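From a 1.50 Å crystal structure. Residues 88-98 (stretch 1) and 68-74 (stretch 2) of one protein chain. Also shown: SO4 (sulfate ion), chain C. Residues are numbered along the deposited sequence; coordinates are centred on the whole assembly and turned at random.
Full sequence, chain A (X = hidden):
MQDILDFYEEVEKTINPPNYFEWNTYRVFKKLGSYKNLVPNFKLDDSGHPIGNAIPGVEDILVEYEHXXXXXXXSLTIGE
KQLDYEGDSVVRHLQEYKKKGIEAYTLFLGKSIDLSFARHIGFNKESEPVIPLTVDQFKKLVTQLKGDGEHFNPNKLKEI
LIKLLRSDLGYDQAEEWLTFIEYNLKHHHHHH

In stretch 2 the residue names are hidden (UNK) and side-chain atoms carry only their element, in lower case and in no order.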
# COMPACT_ATOMS: atom_id res chain seq x y z
N ASP A 88 11.08 -4.10 8.76
CA ASP A 88 10.66 -5.09 9.76
C ASP A 88 9.18 -5.03 10.10
O ASP A 88 8.50 -6.06 10.15
CB ASP A 88 11.48 -4.96 11.04
CG ASP A 88 12.89 -5.55 10.91
OD1 ASP A 88 13.22 -6.15 9.86
OD2 ASP A 88 13.67 -5.39 11.87
N SER A 89 8.66 -3.83 10.30
CA SER A 89 7.26 -3.69 10.65
C SER A 89 6.33 -4.09 9.49
O SER A 89 5.29 -4.70 9.73
CB SER A 89 6.96 -2.29 11.17
OG SER A 89 7.21 -1.35 10.17
N VAL A 90 6.71 -3.78 8.24
CA VAL A 90 5.91 -4.22 7.08
C VAL A 90 5.80 -5.73 7.08
O VAL A 90 4.71 -6.30 6.92
CB VAL A 90 6.50 -3.70 5.74
CG1 VAL A 90 5.91 -4.46 4.53
CG2 VAL A 90 6.21 -2.19 5.61
N VAL A 91 6.92 -6.41 7.24
CA VAL A 91 6.89 -7.87 7.16
C VAL A 91 6.17 -8.46 8.38
O VAL A 91 5.37 -9.39 8.24
CB VAL A 91 8.32 -8.44 6.98
CG1 VAL A 91 8.31 -9.98 7.16
CG2 VAL A 91 8.84 -8.05 5.58
N ARG A 92 6.49 -7.93 9.56
CA ARG A 92 5.88 -8.42 10.79
C ARG A 92 4.35 -8.29 10.75
O ARG A 92 3.62 -9.19 11.19
CB ARG A 92 6.44 -7.67 12.02
CG ARG A 92 5.89 -8.16 13.36
CD ARG A 92 6.59 -7.46 14.54
NE ARG A 92 6.22 -6.05 14.69
CZ ARG A 92 7.00 -5.03 14.34
NH1 ARG A 92 8.20 -5.24 13.81
NH2 ARG A 92 6.59 -3.79 14.52
N HIS A 93 3.84 -7.16 10.29
CA HIS A 93 2.39 -7.03 10.29
C HIS A 93 1.74 -8.08 9.41
O HIS A 93 0.69 -8.63 9.75
CB HIS A 93 1.94 -5.64 9.82
CG HIS A 93 2.42 -4.52 10.67
ND1 HIS A 93 2.51 -3.23 10.18
CD2 HIS A 93 2.85 -4.48 11.96
CE1 HIS A 93 2.96 -2.44 11.14
NE2 HIS A 93 3.17 -3.17 12.23
N LEU A 94 2.36 -8.33 8.26
CA LEU A 94 1.80 -9.30 7.34
C LEU A 94 1.86 -10.71 7.92
O LEU A 94 0.91 -11.46 7.79
CB LEU A 94 2.51 -9.24 5.98
CG LEU A 94 1.89 -10.12 4.86
CD1 LEU A 94 0.41 -9.89 4.65
CD2 LEU A 94 2.62 -9.82 3.58
N GLN A 95 3.01 -11.03 8.51
CA GLN A 95 3.17 -12.35 9.14
C GLN A 95 2.09 -12.56 10.17
O GLN A 95 1.43 -13.61 10.23
CB GLN A 95 4.54 -12.44 9.83
CG GLN A 95 5.71 -12.63 8.92
CD GLN A 95 7.04 -12.62 9.67
OE1 GLN A 95 7.16 -12.04 10.76
NE2 GLN A 95 8.05 -13.23 9.07
N GLU A 96 1.87 -11.55 11.00
CA GLU A 96 0.86 -11.65 12.03
C GLU A 96 -0.54 -11.86 11.46
O GLU A 96 -1.30 -12.71 11.93
CB GLU A 96 0.91 -10.40 12.92
CG GLU A 96 2.13 -10.43 13.83
CD GLU A 96 2.03 -11.49 14.94
OE1 GLU A 96 0.90 -11.82 15.36
OE2 GLU A 96 3.10 -11.96 15.40
N TYR A 97 -0.88 -11.07 10.44
CA TYR A 97 -2.20 -11.21 9.86
C TYR A 97 -2.36 -12.59 9.23
O TYR A 97 -3.45 -13.19 9.31
CB TYR A 97 -2.44 -10.13 8.79
CG TYR A 97 -3.87 -10.13 8.30
CD1 TYR A 97 -4.87 -9.45 8.99
CD2 TYR A 97 -4.23 -10.87 7.16
CE1 TYR A 97 -6.19 -9.46 8.54
CE2 TYR A 97 -5.52 -10.90 6.70
CZ TYR A 97 -6.51 -10.20 7.39
OH TYR A 97 -7.82 -10.22 6.95
N LYS A 98 -1.30 -13.06 8.57
CA LYS A 98 -1.37 -14.35 7.85
C LYS A 98 -1.58 -15.53 8.80
O LYS A 98 -2.00 -16.60 8.35
CB LYS A 98 -0.15 -14.56 6.97
CG LYS A 98 -0.05 -13.63 5.78
CD LYS A 98 -1.13 -13.88 4.76
CE LYS A 98 -1.00 -15.23 4.04
NZ LYS A 98 0.11 -15.30 3.05
N UNK A 68 -9.99 -11.99 0.06
CA UNK A 68 -8.60 -11.66 0.38
C UNK A 68 -8.58 -10.32 1.06
O UNK A 68 -9.58 -9.58 1.01
c UNK A 68 -7.26 -8.18 -2.59
c UNK A 68 -8.45 -8.08 -3.34
c UNK A 68 -9.37 -9.11 -3.30
c UNK A 68 -7.04 -9.33 -1.79
c UNK A 68 -7.96 -10.38 -1.74
c UNK A 68 -7.72 -11.60 -0.88
c UNK A 68 -9.13 -10.26 -2.51
N UNK A 69 -7.44 -10.03 1.69
CA UNK A 69 -7.23 -8.75 2.37
C UNK A 69 -5.99 -8.04 1.82
O UNK A 69 -5.08 -8.69 1.29
c UNK A 69 -7.08 -9.01 3.87
o UNK A 69 -8.28 -9.59 4.34
N UNK A 70 -5.96 -6.73 2.01
CA UNK A 70 -4.76 -5.95 1.71
C UNK A 70 -4.41 -5.14 2.94
O UNK A 70 -5.27 -4.45 3.48
c UNK A 70 -5.88 -4.60 -1.78
c UNK A 70 -3.57 -4.35 0.18
c UNK A 70 -4.92 -4.96 0.54
c UNK A 70 -5.53 -5.62 -0.70
N UNK A 71 -3.17 -5.33 3.39
CA UNK A 71 -2.64 -4.47 4.46
C UNK A 71 -1.93 -3.36 3.71
O UNK A 71 -1.09 -3.62 2.87
c UNK A 71 -2.79 -7.40 5.63
c UNK A 71 -1.64 -5.22 5.32
c UNK A 71 -2.17 -6.20 6.36
c UNK A 71 -1.08 -6.67 7.26
N UNK A 72 -2.24 -2.11 4.03
CA UNK A 72 -1.65 -1.00 3.33
C UNK A 72 -0.74 -0.24 4.31
O UNK A 72 -1.16 0.15 5.42
c UNK A 72 -2.70 -0.07 2.72
c UNK A 72 -2.00 1.04 1.96
c UNK A 72 -5.03 -0.76 2.09
c UNK A 72 -3.60 -0.85 1.74
N UNK A 73 0.53 -0.12 3.92
CA UNK A 73 1.58 0.51 4.73
C UNK A 73 2.06 1.72 3.95
O UNK A 73 2.46 1.58 2.82
o UNK A 73 1.93 -2.87 7.60
c UNK A 73 1.97 -1.77 7.05
c UNK A 73 2.27 -1.80 5.58
c UNK A 73 2.73 -0.46 4.99
o UNK A 73 1.76 -0.69 7.69
N UNK A 74 2.02 2.91 4.57
CA UNK A 74 2.33 4.15 3.89
C UNK A 74 3.57 4.75 4.54
O UNK A 74 3.66 4.82 5.77
c UNK A 74 1.18 5.14 4.09
s UNK A 74 -0.34 4.54 3.28
S SO4 C . 4.75 -0.60 14.25
O1 SO4 C . 4.57 -2.06 14.34
O2 SO4 C . 6.19 -0.32 14.17
O3 SO4 C . 4.16 0.04 15.43
O4 SO4 C . 4.09 -0.13 13.03
O HOH W 1 2.30 -5.20 6.26

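Position 68 carries seven side-chain carbons: one attached to CA, followed by a flat ring of six. No heteroatom interrupts the ring, so the residue is Phe 68. Its CA-to-CB bond points sideways, and the closest side-chain atom, Phe 68 CB, is still 7.9 Å from Tyr 97 CE2; the ring lies farther off. It is buried nonetheless, as suits a wholly apolar aromatic group.

Position 69 has only two side-chain atoms, a carbon and then an oxygen, and its CA-to-CB bond points toward the helix. The oxygen lies near the hydroxyl of Tyr 97, which marks a hydroxyl on a short stem: Ser 69. The distance from Ser 69 OG to Tyr 97 OH is 2.7 Å, a hydrogen bond whose direction the geometry leaves open. A small polar side chain suits this site because the tyrosine reaches almost to the strand and needs only a short partner.

At position 70 there are four carbons, forked at the first, with one arm two carbons long. This is the pattern of Ile 70. Its CA-to-CB bond points away from the helix, following the alternation of a strand, and the branched hydrocarbon is buried without touching stretch 1.

Position 71 also has four carbons, but here the fork comes at the second, giving two methyl ends. Its CA-to-CB bond points toward the helix; one methyl lies against His 93 O and Leu 94 CA, the other over the Tyr 97 ring. This is Leu 71, with the largest area covered by the helix of any residue in the strand. Leu 71 CD2 lies 3.6 Å from His 93 O and 3.9 Å from Leu 94 CA, while Leu 71 CD1 is 4.2 Å from Leu 94 CD1. Leu 71 CD1 also sits over one face of the Tyr 97 ring, 4.3 Å from the ring centroid, in a CH-pi contact. A fork placed one carbon out from CB lets the two methyls spread across the helix surface.

Position 72 repeats the four-carbon pattern forked at the first, with one longer arm, and is Ile 72. It is out of reach of the helix, but a beta-branched, wholly apolar side chain suits a buried, extended strand.

Position 73 shows three carbons, the third bearing two oxygens, and its CA-to-CB bond points toward the helix. One oxygen meets His 93 ND1, and CB packs on Val 90. A carboxylate at this length is Glu 73. Its OE2 accepts a hydrogen bond from His 93 ND1 at 2.7 Å, with a nearly straight N-H...O angle of 166°. A water donates to the same OE2 and to Val 90 O, while OE1 is satisfied elsewhere in the structure. Nearer the backbone, Glu 73 CB packs 3.9 Å from Val 90 CG2. Glutamate suits the site because its carboxylate accepts from histidine and water at once.

Position 74 holds one carbon and one sulfur, Cys 74, out of reach of the helix; its small thiol fits a partly exposed place.

The contact rests on Ser 69, Leu 71 and Glu 73, alternate residues of a strand running roughly antiparallel to the helix at 161°. Leucine supplies the apolar centre, with a polar link at either end. His 93 uses both ring nitrogens: ND1 binds Glu 73, and His 93 NE2 donates to sulfate O1 at 2.8 Å.

Stretch 2 (68-74) FSILIEC
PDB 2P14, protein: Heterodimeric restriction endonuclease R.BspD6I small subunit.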